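Local coordinates for protein trehalose monomycolate exporter MmpL3 (Mycobacterium tuberculosis, PDB 7NVH) that exports trehalose monomycolate, the trehalose ester that carries mycolic acids for the mycobacterial cell envelope, as a membrane transporter of the RND permease superfamily, at residues P413-S418 with T603-D608; I422-P428 with D692-M696. Numbering follows the deposited sequence.

Interaction 1: P413-S418 with T603-D608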
loop_
_atom_site.group_PDB
_atom_site.type_symbol
_atom_site.label_atom_id
_atom_site.label_comp_id
_atom_site.label_asym_id
_atom_site.label_seq_id
_atom_site.Cartn_x
_atom_site.Cartn_y
_atom_site.Cartn_z
ATOM N N PRO A 413 -8.428 18.708 8.793
ATOM C CA PRO A 413 -8.334 18.650 7.325
ATOM C C PRO A 413 -8.939 17.407 6.686
ATOM O O PRO A 413 -9.265 17.460 5.494
ATOM C CB PRO A 413 -6.823 18.719 7.072
ATOM C CG PRO A 413 -6.312 19.499 8.201
ATOM C CD PRO A 413 -7.120 19.050 9.383
ATOM N N VAL A 414 -9.110 16.297 7.412
ATOM C CA VAL A 414 -9.555 15.064 6.766
ATOM C C VAL A 414 -10.986 15.171 6.260
ATOM O O VAL A 414 -11.425 14.325 5.474
ATOM C CB VAL A 414 -9.446 13.849 7.716
ATOM C CG1 VAL A 414 -10.392 13.982 8.889
ATOM C CG2 VAL A 414 -9.631 12.524 6.981
ATOM N N GLY A 415 -11.715 16.215 6.662
ATOM C CA GLY A 415 -13.104 16.339 6.250
ATOM C C GLY A 415 -13.268 16.381 4.744
ATOM O O GLY A 415 -14.250 15.866 4.203
ATOM N N LYS A 416 -12.312 16.987 4.047
ATOM C CA LYS A 416 -12.329 17.034 2.588
ATOM C C LYS A 416 -11.458 15.908 2.032
ATOM O O LYS A 416 -10.405 16.126 1.437
ATOM C CB LYS A 416 -11.860 18.400 2.097
ATOM C CG LYS A 416 -12.583 19.593 2.711
ATOM C CD LYS A 416 -14.081 19.359 2.856
ATOM C CE LYS A 416 -14.802 20.648 3.224
ATOM N NZ LYS A 416 -16.081 20.393 3.942
ATOM N N LEU A 417 -11.928 14.677 2.237
ATOM C CA LEU A 417 -11.144 13.509 1.843
ATOM C C LEU A 417 -11.276 13.225 0.351
ATOM O O LEU A 417 -10.286 13.270 -0.387
ATOM C CB LEU A 417 -11.567 12.291 2.665
ATOM C CG LEU A 417 -10.676 11.060 2.516
ATOM C CD1 LEU A 417 -9.264 11.373 2.969
ATOM C CD2 LEU A 417 -11.245 9.893 3.303
ATOM N N SER A 418 -12.494 12.930 -0.110
ATOM C CA SER A 418 -12.800 12.793 -1.535
ATOM C C SER A 418 -11.941 11.705 -2.188
ATOM O O SER A 418 -11.040 11.974 -2.980
ATOM C CB SER A 418 -12.631 14.134 -2.259
ATOM O OG SER A 418 -11.274 14.359 -2.596
ATOM N N THR A 603 -4.366 14.285 4.038
ATOM C CA THR A 603 -5.379 14.980 3.254
ATOM C C THR A 603 -4.939 16.401 2.934
ATOM O O THR A 603 -5.021 16.842 1.784
ATOM C CB THR A 603 -6.711 14.986 3.997
ATOM O OG1 THR A 603 -7.152 13.638 4.195
ATOM C CG2 THR A 603 -7.750 15.741 3.199
ATOM N N TRP A 604 -4.424 17.118 3.935
ATOM C CA TRP A 604 -4.026 18.504 3.722
ATOM C C TRP A 604 -2.916 18.624 2.691
ATOM O O TRP A 604 -2.842 19.627 1.976
ATOM C CB TRP A 604 -3.585 19.132 5.041
ATOM C CG TRP A 604 -3.250 20.581 4.932
ATOM C CD1 TRP A 604 -4.125 21.620 4.830
ATOM C CD2 TRP A 604 -1.941 21.159 4.923
ATOM N NE1 TRP A 604 -3.444 22.808 4.754
ATOM C CE2 TRP A 604 -2.099 22.551 4.809
ATOM C CE3 TRP A 604 -0.649 20.632 4.999
ATOM C CZ2 TRP A 604 -1.017 23.423 4.770
ATOM C CZ3 TRP A 604 0.424 21.499 4.958
ATOM C CH2 TRP A 604 0.233 22.878 4.845
ATOM N N ILE A 605 -2.048 17.625 2.598
ATOM C CA ILE A 605 -0.919 17.724 1.680
ATOM C C ILE A 605 -1.266 17.197 0.293
ATOM O O ILE A 605 -0.945 17.834 -0.712
ATOM C CB ILE A 605 0.303 17.003 2.274
ATOM C CG1 ILE A 605 0.873 17.831 3.423
ATOM C CG2 ILE A 605 1.361 16.774 1.215
ATOM C CD1 ILE A 605 1.999 17.173 4.149
ATOM N N PHE A 606 -1.933 16.049 0.198
ATOM C CA PHE A 606 -2.152 15.397 -1.086
ATOM C C PHE A 606 -3.497 15.725 -1.717
ATOM O O PHE A 606 -3.581 15.831 -2.942
ATOM C CB PHE A 606 -2.010 13.882 -0.926
ATOM C CG PHE A 606 -0.611 13.447 -0.619
ATOM C CD1 PHE A 606 0.283 13.183 -1.638
ATOM C CD2 PHE A 606 -0.181 13.332 0.688
ATOM C CE1 PHE A 606 1.573 12.798 -1.358
ATOM C CE2 PHE A 606 1.109 12.948 0.972
ATOM C CZ PHE A 606 1.988 12.683 -0.052
ATOM N N VAL A 607 -4.554 15.889 -0.929
ATOM C CA VAL A 607 -5.854 16.242 -1.489
ATOM C C VAL A 607 -5.997 17.747 -1.639
ATOM O O VAL A 607 -6.331 18.246 -2.716
ATOM C CB VAL A 607 -6.986 15.654 -0.625
ATOM C CG1 VAL A 607 -8.333 16.123 -1.140
ATOM C CG2 VAL A 607 -6.916 14.142 -0.621
ATOM N N ASP A 608 -5.744 18.498 -0.566
ATOM C CA ASP A 608 -5.804 19.950 -0.653
ATOM C C ASP A 608 -4.681 20.517 -1.508
ATOM O O ASP A 608 -4.783 21.659 -1.965
ATOM C CB ASP A 608 -5.774 20.566 0.745
ATOM C CG ASP A 608 -7.092 20.403 1.482
ATOM O OD1 ASP A 608 -8.136 20.262 0.811
ATOM O OD2 ASP A 608 -7.089 20.416 2.729
#
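Start with Thr-603, whose side chain fits into the bend of 413-418. Its m rotamer turns OG1 back along its own helix to hydrogen-bond Met-599 O, and sends CG2 between two carbonyls: CG2 lies 3.2 Å from both Pro-413 O and Lys-416 O. Leu-417, in a tp conformation, brings CD1 to 3.3 Å from Thr-603 OG1. One turn on, Val-607 is t, with CG1 3.3 Å from Lys-416 O and CG2 3.5 Å from Leu-417 O. All these methyls pack in van der Waals contact. Ser-418 OG donates a hydrogen bond to Leu-417 O at 2.7 Å. Pro-413 CB meets Trp-604 CB at 3.8 Å, while the t rotamer swings the indole away to stack on His-610. The helix widens here into a pi-type turn, Asp-608 N hydrogen-bonded to Thr-603 O at 3.0 Å. This lays the chain that follows helix 401-408 against the C-terminal end of helix 582-607, with Leu-622 of a nearby loop touching both Leu-417 and Val-607.

Interaction 2: I422-P428 with D692-M696. With AV0 (Lauryl Maltose Neopentyl Glycol), chain B.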
loop_
_atom_site.group_PDB
_atom_site.type_symbol
_atom_site.label_atom_id
_atom_site.label_comp_id
_atom_site.label_asym_id
_atom_site.label_seq_id
_atom_site.Cartn_x
_atom_site.Cartn_y
_atom_site.Cartn_z
ATOM N N ILE A 422 -7.415 5.225 -9.692
ATOM C CA ILE A 422 -6.137 5.325 -10.387
ATOM C C ILE A 422 -6.347 5.815 -11.814
ATOM O O ILE A 422 -7.312 5.439 -12.493
ATOM C CB ILE A 422 -5.414 3.965 -10.370
ATOM C CG1 ILE A 422 -5.066 3.564 -8.942
ATOM C CG2 ILE A 422 -4.151 4.002 -11.212
ATOM C CD1 ILE A 422 -4.500 2.182 -8.845
ATOM N N SER A 423 -5.432 6.659 -12.278
ATOM C CA SER A 423 -5.455 7.163 -13.645
ATOM C C SER A 423 -4.027 7.515 -14.043
ATOM O O SER A 423 -3.069 7.178 -13.341
ATOM C CB SER A 423 -6.401 8.362 -13.769
ATOM O OG SER A 423 -6.210 9.272 -12.702
ATOM N N GLU A 424 -3.883 8.191 -15.183
ATOM C CA GLU A 424 -2.573 8.636 -15.639
ATOM C C GLU A 424 -1.997 9.736 -14.762
ATOM O O GLU A 424 -0.796 10.007 -14.840
ATOM C CB GLU A 424 -2.654 9.137 -17.081
ATOM C CG GLU A 424 -3.506 10.382 -17.248
ATOM C CD GLU A 424 -4.871 10.088 -17.838
ATOM O OE1 GLU A 424 -5.266 10.782 -18.799
ATOM O OE2 GLU A 424 -5.550 9.166 -17.344
ATOM N N LYS A 425 -2.824 10.372 -13.935
ATOM C CA LYS A 425 -2.400 11.496 -13.114
ATOM C C LYS A 425 -1.726 11.069 -11.820
ATOM O O LYS A 425 -1.423 11.928 -10.988
ATOM C CB LYS A 425 -3.598 12.391 -12.801
ATOM C CG LYS A 425 -4.193 13.055 -14.024
ATOM C CD LYS A 425 -5.274 14.045 -13.646
ATOM C CE LYS A 425 -5.915 14.646 -14.884
ATOM N NZ LYS A 425 -4.944 15.453 -15.670
ATOM N N TYR A 426 -1.489 9.776 -11.627
ATOM C CA TYR A 426 -0.763 9.299 -10.460
ATOM C C TYR A 426 0.742 9.301 -10.673
ATOM O O TYR A 426 1.483 8.895 -9.772
ATOM C CB TYR A 426 -1.240 7.896 -10.081
ATOM C CG TYR A 426 -2.492 7.896 -9.238
ATOM C CD1 TYR A 426 -3.468 8.865 -9.412
ATOM C CD2 TYR A 426 -2.698 6.930 -8.269
ATOM C CE1 TYR A 426 -4.612 8.871 -8.644
ATOM C CE2 TYR A 426 -3.839 6.930 -7.495
ATOM C CZ TYR A 426 -4.792 7.901 -7.688
ATOM O OH TYR A 426 -5.931 7.904 -6.921
ATOM N N LEU A 427 1.197 9.732 -11.816
ATOM C CA LEU A 427 2.558 9.936 -12.273
ATOM C C LEU A 427 2.939 11.405 -12.147
ATOM O O LEU A 427 2.071 12.281 -12.202
ATOM C CB LEU A 427 2.699 9.491 -13.730
ATOM C CG LEU A 427 2.523 7.994 -13.977
ATOM C CD1 LEU A 427 2.375 7.713 -15.458
ATOM C CD2 LEU A 427 3.690 7.220 -13.396
ATOM N N PRO A 428 4.221 11.720 -11.967
ATOM C CA PRO A 428 4.607 13.118 -11.828
ATOM C C PRO A 428 4.333 13.874 -13.110
ATOM O O PRO A 428 4.354 13.294 -14.211
ATOM C CB PRO A 428 6.110 13.037 -11.528
ATOM C CG PRO A 428 6.535 11.762 -12.135
ATOM C CD PRO A 428 5.388 10.826 -11.927
ATOM N N ASP A 692 7.821 8.046 -7.817
ATOM C CA ASP A 692 7.094 8.628 -8.934
ATOM C C ASP A 692 5.645 8.173 -8.994
ATOM O O ASP A 692 4.952 8.481 -9.965
ATOM C CB ASP A 692 7.797 8.294 -10.252
ATOM C CG ASP A 692 9.268 8.643 -10.231
ATOM O OD1 ASP A 692 10.091 7.739 -9.979
ATOM O OD2 ASP A 692 9.604 9.822 -10.464
ATOM N N LEU A 693 5.175 7.441 -7.992
ATOM C CA LEU A 693 3.788 7.006 -7.912
ATOM C C LEU A 693 3.156 7.650 -6.687
ATOM O O LEU A 693 3.645 7.466 -5.568
ATOM C CB LEU A 693 3.698 5.483 -7.840
ATOM C CG LEU A 693 2.302 4.874 -7.749
ATOM C CD1 LEU A 693 1.403 5.432 -8.831
ATOM C CD2 LEU A 693 2.388 3.366 -7.857
ATOM N N VAL A 694 2.068 8.393 -6.900
ATOM C CA VAL A 694 1.457 9.151 -5.812
ATOM C C VAL A 694 0.973 8.217 -4.711
ATOM O O VAL A 694 1.068 8.538 -3.521
ATOM C CB VAL A 694 0.321 10.037 -6.353
ATOM C CG1 VAL A 694 -0.389 10.749 -5.219
ATOM C CG2 VAL A 694 0.871 11.044 -7.341
ATOM N N MET A 695 0.461 7.044 -5.089
ATOM C CA MET A 695 -0.003 6.065 -4.109
ATOM C C MET A 695 1.083 5.743 -3.093
ATOM O O MET A 695 0.883 5.869 -1.876
ATOM C CB MET A 695 -0.423 4.790 -4.839
ATOM C CG MET A 695 -1.633 4.934 -5.724
ATOM S SD MET A 695 -1.990 3.407 -6.608
ATOM C CE MET A 695 -2.562 2.365 -5.282
ATOM N N MET A 696 2.259 5.353 -3.584
ATOM C CA MET A 696 3.352 5.029 -2.681
ATOM C C MET A 696 3.868 6.277 -1.985
ATOM O O MET A 696 4.298 6.203 -0.830
ATOM C CB MET A 696 4.482 4.336 -3.437
ATOM C CG MET A 696 4.454 2.825 -3.332
ATOM S SD MET A 696 4.689 2.197 -1.662
ATOM C CE MET A 696 6.183 3.042 -1.173
HETATM C C1 AV0 B . -7.861 -1.846 -15.030
HETATM O O1 AV0 B . -7.291 -0.647 -14.628
HETATM C C2 AV0 B . -7.744 -2.880 -13.928
HETATM O O2 AV0 B . -6.361 -3.098 -13.645
HETATM C C3 AV0 B . -8.370 -4.179 -14.332
HETATM O O3 AV0 B . -8.399 -5.037 -13.157
HETATM C C4 AV0 B . -9.753 -4.041 -14.872
HETATM O O4 AV0 B . -10.103 -5.260 -15.623
HETATM C C5 AV0 B . -9.936 -2.863 -15.833
HETATM O O5 AV0 B . -9.286 -1.613 -15.367
HETATM C C6 AV0 B . -11.396 -2.602 -16.002
HETATM O O6 AV0 B . -11.652 -1.242 -15.758
HETATM C CAA AV0 B . 2.300 -0.530 -8.890
HETATM C CAB AV0 B . -7.613 5.748 -25.596
HETATM O OAI AV0 B . -10.387 -6.078 -11.549
HETATM O OAJ AV0 B . -12.425 10.446 -19.472
HETATM O OAL AV0 B . -10.165 7.453 -12.264
HETATM O OAN AV0 B . -11.209 6.606 -17.905
HETATM O OAP AV0 B . -9.094 4.777 -18.179
HETATM O OAQ AV0 B . -14.353 -6.769 -14.122
HETATM O OAR AV0 B . -13.315 11.583 -16.412
HETATM O OAS AV0 B . -11.553 -9.072 -14.388
HETATM O OAT AV0 B . -11.977 11.797 -13.865
HETATM O OAU AV0 B . -12.630 -6.209 -16.384
HETATM O OAV AV0 B . -10.425 9.563 -13.240
HETATM C CAW AV0 B . 1.377 -0.568 -10.094
HETATM C CAX AV0 B . -6.560 6.125 -24.506
HETATM C CAY AV0 B . 0.150 -1.405 -9.769
HETATM C CAZ AV0 B . -7.032 5.600 -23.121
HETATM C CBA AV0 B . -0.922 -1.168 -10.834
HETATM C CBB AV0 B . -6.015 6.042 -22.045
HETATM C CBC AV0 B . -1.166 0.345 -10.982
HETATM C CBD AV0 B . -6.542 5.672 -20.622
HETATM C CBE AV0 B . -2.491 0.585 -11.777
HETATM C CBF AV0 B . -5.356 5.677 -19.636
HETATM C CBG AV0 B . -2.417 -0.156 -13.179
HETATM C CBH AV0 B . -5.845 5.201 -18.215
HETATM C CBI AV0 B . -3.877 -0.508 -13.653
HETATM C CBJ AV0 B . -4.802 4.207 -17.625
HETATM C CBK AV0 B . -4.384 0.579 -14.703
HETATM C CBL AV0 B . -5.321 3.645 -16.256
HETATM C CBM AV0 B . -11.329 -7.020 -12.009
HETATM C CBN AV0 B . -11.412 10.890 -18.603
HETATM C CBP AV0 B . -10.696 6.424 -13.067
HETATM C CBQ AV0 B . -5.599 1.395 -14.094
HETATM C CBR AV0 B . -5.921 2.217 -16.494
HETATM C CBS AV0 B . -7.477 0.396 -15.602
HETATM C CBT AV0 B . -7.708 2.812 -14.716
HETATM O OBV AV0 B . -8.437 3.325 -15.848
HETATM O OBX AV0 B . -9.363 4.968 -14.454
HETATM O OBY AV0 B . -11.594 -5.422 -13.813
HETATM O OBZ AV0 B . -10.272 9.510 -16.966
HETATM O OCB AV0 B . -11.274 8.043 -15.458
HETATM C CCC AV0 B . -12.316 -6.346 -12.912
HETATM C CCD AV0 B . -11.540 10.185 -17.265
HETATM C CCF AV0 B . -9.913 6.332 -14.355
HETATM C CCH AV0 B . -10.217 6.378 -16.843
HETATM C CCJ AV0 B . -8.779 4.673 -15.775
HETATM C CCL AV0 B . -9.755 4.990 -16.915
HETATM C CCM AV0 B . -6.659 1.707 -15.221
HETATM C CCN AV0 B . -13.136 -7.396 -13.666
HETATM C CCO AV0 B . -11.936 11.211 -16.202
HETATM C CCQ AV0 B . -10.842 6.671 -15.523
HETATM C CCR AV0 B . -10.805 -6.160 -14.813
HETATM C CCS AV0 B . -10.248 8.955 -15.594
HETATM C CCT AV0 B . -12.464 -8.007 -14.840
HETATM C CCU AV0 B . -11.796 10.690 -14.813
HETATM C CCV AV0 B . -11.703 -7.039 -15.670
HETATM C CCW AV0 B . -10.485 10.082 -14.590
#
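In this RND-family transporter, a Met-aromatic contact joins the irregular loop 422-428 to the start of helix 694-726. Tyr-426 is the main bump. Its ring lies edge-on to the second segment, and Leu-693 CD1 and Met-695 CG both sit at that edge near the ring plane, with Tyr-426 CD2 3.4 Å from Met-695 CG. The Met-695 sulfur is 5.1 Å from the ring centroid, again at the edge, and nestles against both the tyrosine edge and Ile-422: Ile-422 CD1 touches Met-695 SD at 3.6 Å. The far end of the tyrosine is held by Thr-623, to which its hydroxyl is hydrogen-bonded.

Backbone fits backbone too. Leu-693 is at the N-cap position, and the first helical amide, Val-694 N, donates to Tyr-426 O at 3.0 Å. Val-694 points its side chain toward the loop, placing CG2 3.3 Å from that same Tyr-426 O. Further along, the Pro-428 ring settles on Asp-692, its CD 3.1 Å from Asp-692 O. Leu-173 of helix 166-174 packs on Ile-422, Leu-427 and Leu-693, and Phe-43 touches Ile-422 and Met-695, in a contact that is largely buried. Ile-422 also lines the detergent pocket: its O lies 2.9 Å from OBX of the lauryl maltose neopentyl glycol.

Overall arrangement
From the N terminus, the chain runs through the first four-stranded antiparallel sheet, helices 176-200 to 305-336 and helix 401-408 before reaching 413-418, with three residues between it and 422-428 in the same connection. Beyond lie the second four-stranded antiparallel sheet and helices 544-556 and 559-577; helix 582-607 then closes interaction 1. After helices 624-654, 659-669 and 671-689, the chain comes to 692-696 and closes interaction 2. The two loops cross rather than nest, since 422-428 lies inside the first and 603-608 inside the second. Their centres lie about 17 Å apart, and the connection is tied at successive points to two different helices, 582-607 and 694-726.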